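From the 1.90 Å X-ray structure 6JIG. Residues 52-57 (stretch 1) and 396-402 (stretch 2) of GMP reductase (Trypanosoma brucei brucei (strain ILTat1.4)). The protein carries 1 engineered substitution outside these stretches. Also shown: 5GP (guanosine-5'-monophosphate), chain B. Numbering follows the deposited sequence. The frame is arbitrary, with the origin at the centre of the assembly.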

# COMPACT_ATOMS: atom_id res chain seq x y z
N SER A 52 -32.45 14.32 -1.37
CA SER A 52 -33.00 13.05 -0.91
C SER A 52 -33.55 13.15 0.51
O SER A 52 -32.94 13.76 1.38
CB SER A 52 -31.93 11.96 -0.95
OG SER A 52 -32.45 10.72 -0.51
N ASN A 53 -34.69 12.48 0.73
CA ASN A 53 -35.26 12.28 2.07
C ASN A 53 -34.45 11.21 2.82
O ASN A 53 -34.90 10.10 3.06
CB ASN A 53 -36.73 11.90 1.98
CG ASN A 53 -37.00 10.78 0.98
OD1 ASN A 53 -36.55 10.83 -0.17
ND2 ASN A 53 -37.73 9.75 1.42
N MET A 54 -33.23 11.59 3.17
CA MET A 54 -32.34 10.81 4.01
C MET A 54 -31.99 11.63 5.24
O MET A 54 -31.86 12.86 5.15
CB MET A 54 -31.07 10.43 3.26
CG MET A 54 -31.33 9.46 2.13
SD MET A 54 -29.86 9.25 1.11
CE MET A 54 -28.74 8.61 2.36
N ASP A 55 -31.83 10.97 6.39
CA ASP A 55 -31.57 11.74 7.59
C ASP A 55 -30.14 12.24 7.67
O ASP A 55 -29.81 12.93 8.64
CB ASP A 55 -31.96 10.94 8.85
CG ASP A 55 -31.09 9.70 9.10
OD1 ASP A 55 -30.20 9.38 8.29
OD2 ASP A 55 -31.33 9.05 10.15
N THR A 56 -29.30 11.97 6.67
CA THR A 56 -28.00 12.61 6.55
C THR A 56 -27.94 13.60 5.39
O THR A 56 -26.87 14.12 5.07
CB THR A 56 -26.89 11.55 6.38
OG1 THR A 56 -27.19 10.72 5.26
CG2 THR A 56 -26.79 10.68 7.62
N VAL A 57 -29.07 13.88 4.74
CA VAL A 57 -29.06 14.79 3.59
C VAL A 57 -30.01 15.96 3.80
O VAL A 57 -29.59 17.12 3.72
CB VAL A 57 -29.40 14.03 2.29
CG1 VAL A 57 -29.52 15.01 1.15
CG2 VAL A 57 -28.32 12.98 1.97
N LYS A 396 -18.37 13.93 7.03
CA LYS A 396 -19.70 13.81 7.60
C LYS A 396 -20.24 12.42 7.31
O LYS A 396 -19.84 11.77 6.33
CB LYS A 396 -20.67 14.88 7.05
CG LYS A 396 -20.61 16.23 7.76
CD LYS A 396 -21.85 17.08 7.43
CE LYS A 396 -21.70 18.49 7.97
NZ LYS A 396 -22.98 19.24 7.90
N ILE A 397 -21.16 11.96 8.15
CA ILE A 397 -21.75 10.64 8.00
C ILE A 397 -22.78 10.66 6.88
O ILE A 397 -23.56 11.62 6.74
CB ILE A 397 -22.38 10.17 9.33
CG1 ILE A 397 -21.31 9.99 10.40
CG2 ILE A 397 -23.16 8.87 9.13
CD1 ILE A 397 -20.20 9.04 10.00
N ILE A 398 -22.79 9.61 6.07
CA ILE A 398 -23.91 9.28 5.19
C ILE A 398 -24.30 7.84 5.48
O ILE A 398 -23.43 6.98 5.68
CB ILE A 398 -23.56 9.48 3.70
CG1 ILE A 398 -24.83 9.39 2.83
CG2 ILE A 398 -22.47 8.50 3.22
CD1 ILE A 398 -24.55 9.52 1.35
N ARG A 399 -25.60 7.57 5.57
CA ARG A 399 -26.04 6.25 5.98
C ARG A 399 -27.36 5.89 5.32
O ARG A 399 -28.22 6.75 5.09
CB ARG A 399 -26.15 6.14 7.50
CG ARG A 399 -27.29 6.94 8.11
CD ARG A 399 -27.12 7.04 9.61
NE ARG A 399 -28.21 7.78 10.23
CZ ARG A 399 -28.20 8.17 11.50
NH1 ARG A 399 -27.16 7.88 12.27
NH2 ARG A 399 -29.23 8.84 12.00
N GLY A 400 -27.51 4.60 5.02
CA GLY A 400 -28.74 4.13 4.41
C GLY A 400 -29.90 4.16 5.39
O GLY A 400 -29.74 3.94 6.59
N MET A 401 -31.09 4.44 4.85
CA MET A 401 -32.31 4.47 5.65
C MET A 401 -32.84 3.07 5.97
O MET A 401 -33.75 2.95 6.80
CB MET A 401 -33.38 5.30 4.93
CG MET A 401 -32.98 6.77 4.74
SD MET A 401 -32.93 7.70 6.31
CE MET A 401 -34.63 8.27 6.41
N ALA A 402 -32.30 2.03 5.34
CA ALA A 402 -32.57 0.65 5.72
C ALA A 402 -31.42 0.02 6.49
O ALA A 402 -31.41 -1.19 6.70
CB ALA A 402 -32.91 -0.19 4.48
P 5GP B . -27.46 8.34 -3.81
O1P 5GP B . -26.75 7.34 -4.70
O2P 5GP B . -26.81 8.51 -2.45
O3P 5GP B . -27.81 9.64 -4.49
O5' 5GP B . -28.88 7.64 -3.60
C5' 5GP B . -29.81 8.05 -2.62
C4' 5GP B . -31.06 7.20 -2.67
O4' 5GP B . -30.77 5.89 -2.14
C3' 5GP B . -32.24 7.67 -1.82
O3' 5GP B . -32.96 8.74 -2.40
C2' 5GP B . -33.05 6.38 -1.63
O2' 5GP B . -33.91 6.12 -2.73
C1' 5GP B . -31.96 5.30 -1.65
N9 5GP B . -31.68 4.76 -0.32
C8 5GP B . -31.36 5.43 0.79
N7 5GP B . -31.16 4.53 1.79
C5 5GP B . -31.35 3.30 1.27
C6 5GP B . -31.28 2.01 1.78
O6 5GP B . -30.97 1.84 2.98
N1 5GP B . -31.54 0.96 0.98
C2 5GP B . -31.87 1.13 -0.31
N2 5GP B . -32.13 0.06 -1.09
N3 5GP B . -31.94 2.37 -0.84
C4 5GP B . -31.68 3.45 -0.06
O HOH W 1 -29.42 8.92 6.01

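The contact is anchored by a salt bridge between Asp 55 and Arg 399, two residues far apart in sequence. Arg 399 NH2 donates to Asp 55 OD2 at 2.8 Å and nearly in line, while Arg 399 NE reaches Asp 55 OD1 at 3.2 Å; OD2 of Asp 55 thus lies at the edge of the guanidinium, near its plane, where the N-H groups point. Asp 55 aims its CA-to-CB bond toward the other stretch, whereas that of Arg 399 leaves sideways and its extended chain brings the charge across.

A single water ties this pair to the backbone. It donates to Asp 55 OD1 at 2.5 Å and to Arg 399 O at 2.6 Å, and accepts from Thr 56 OG1 at 3.0 Å. One molecule therefore serves a carboxylate, a carbonyl and a hydroxyl that do not bond one another directly. The rule is plain: a buried carboxylate is supplied with both a guanidinium and a water, so that neither of its oxygens goes without a partner.

The backbones supply no direct hydrogen bond to each other. Stretch 1 is irregular, though Val 57 N bonds Met 54 O at 3.0 Å and holds it in a tight turn; it runs roughly counter to stretch 2, whose strand ends in a loop. Thr 56 lies over the strand, its CB 3.4 Å from Ile 397 O and its CG2 3.8 Å from Arg 399 CG, so the methyl packs on the aliphatic part of the arginine.

The two methionines add the apolar packing. Met 54 CG and Met 401 CG meet at 4.1 Å, and Met 54 CE reaches Ile 398 CG1 at 4.0 Å. Met 401 SD also accepts a weak hydrogen bond from Asp 55 N at 3.5 Å.

Both stretches hold guanosine-5'-monophosphate: Ser 52 OG donates to its O3' at 2.8 Å, and Met 401 N to its N7 at 3.1 Å. At Gly 400, a CB would come within 2.7 Å of the ligand's O6.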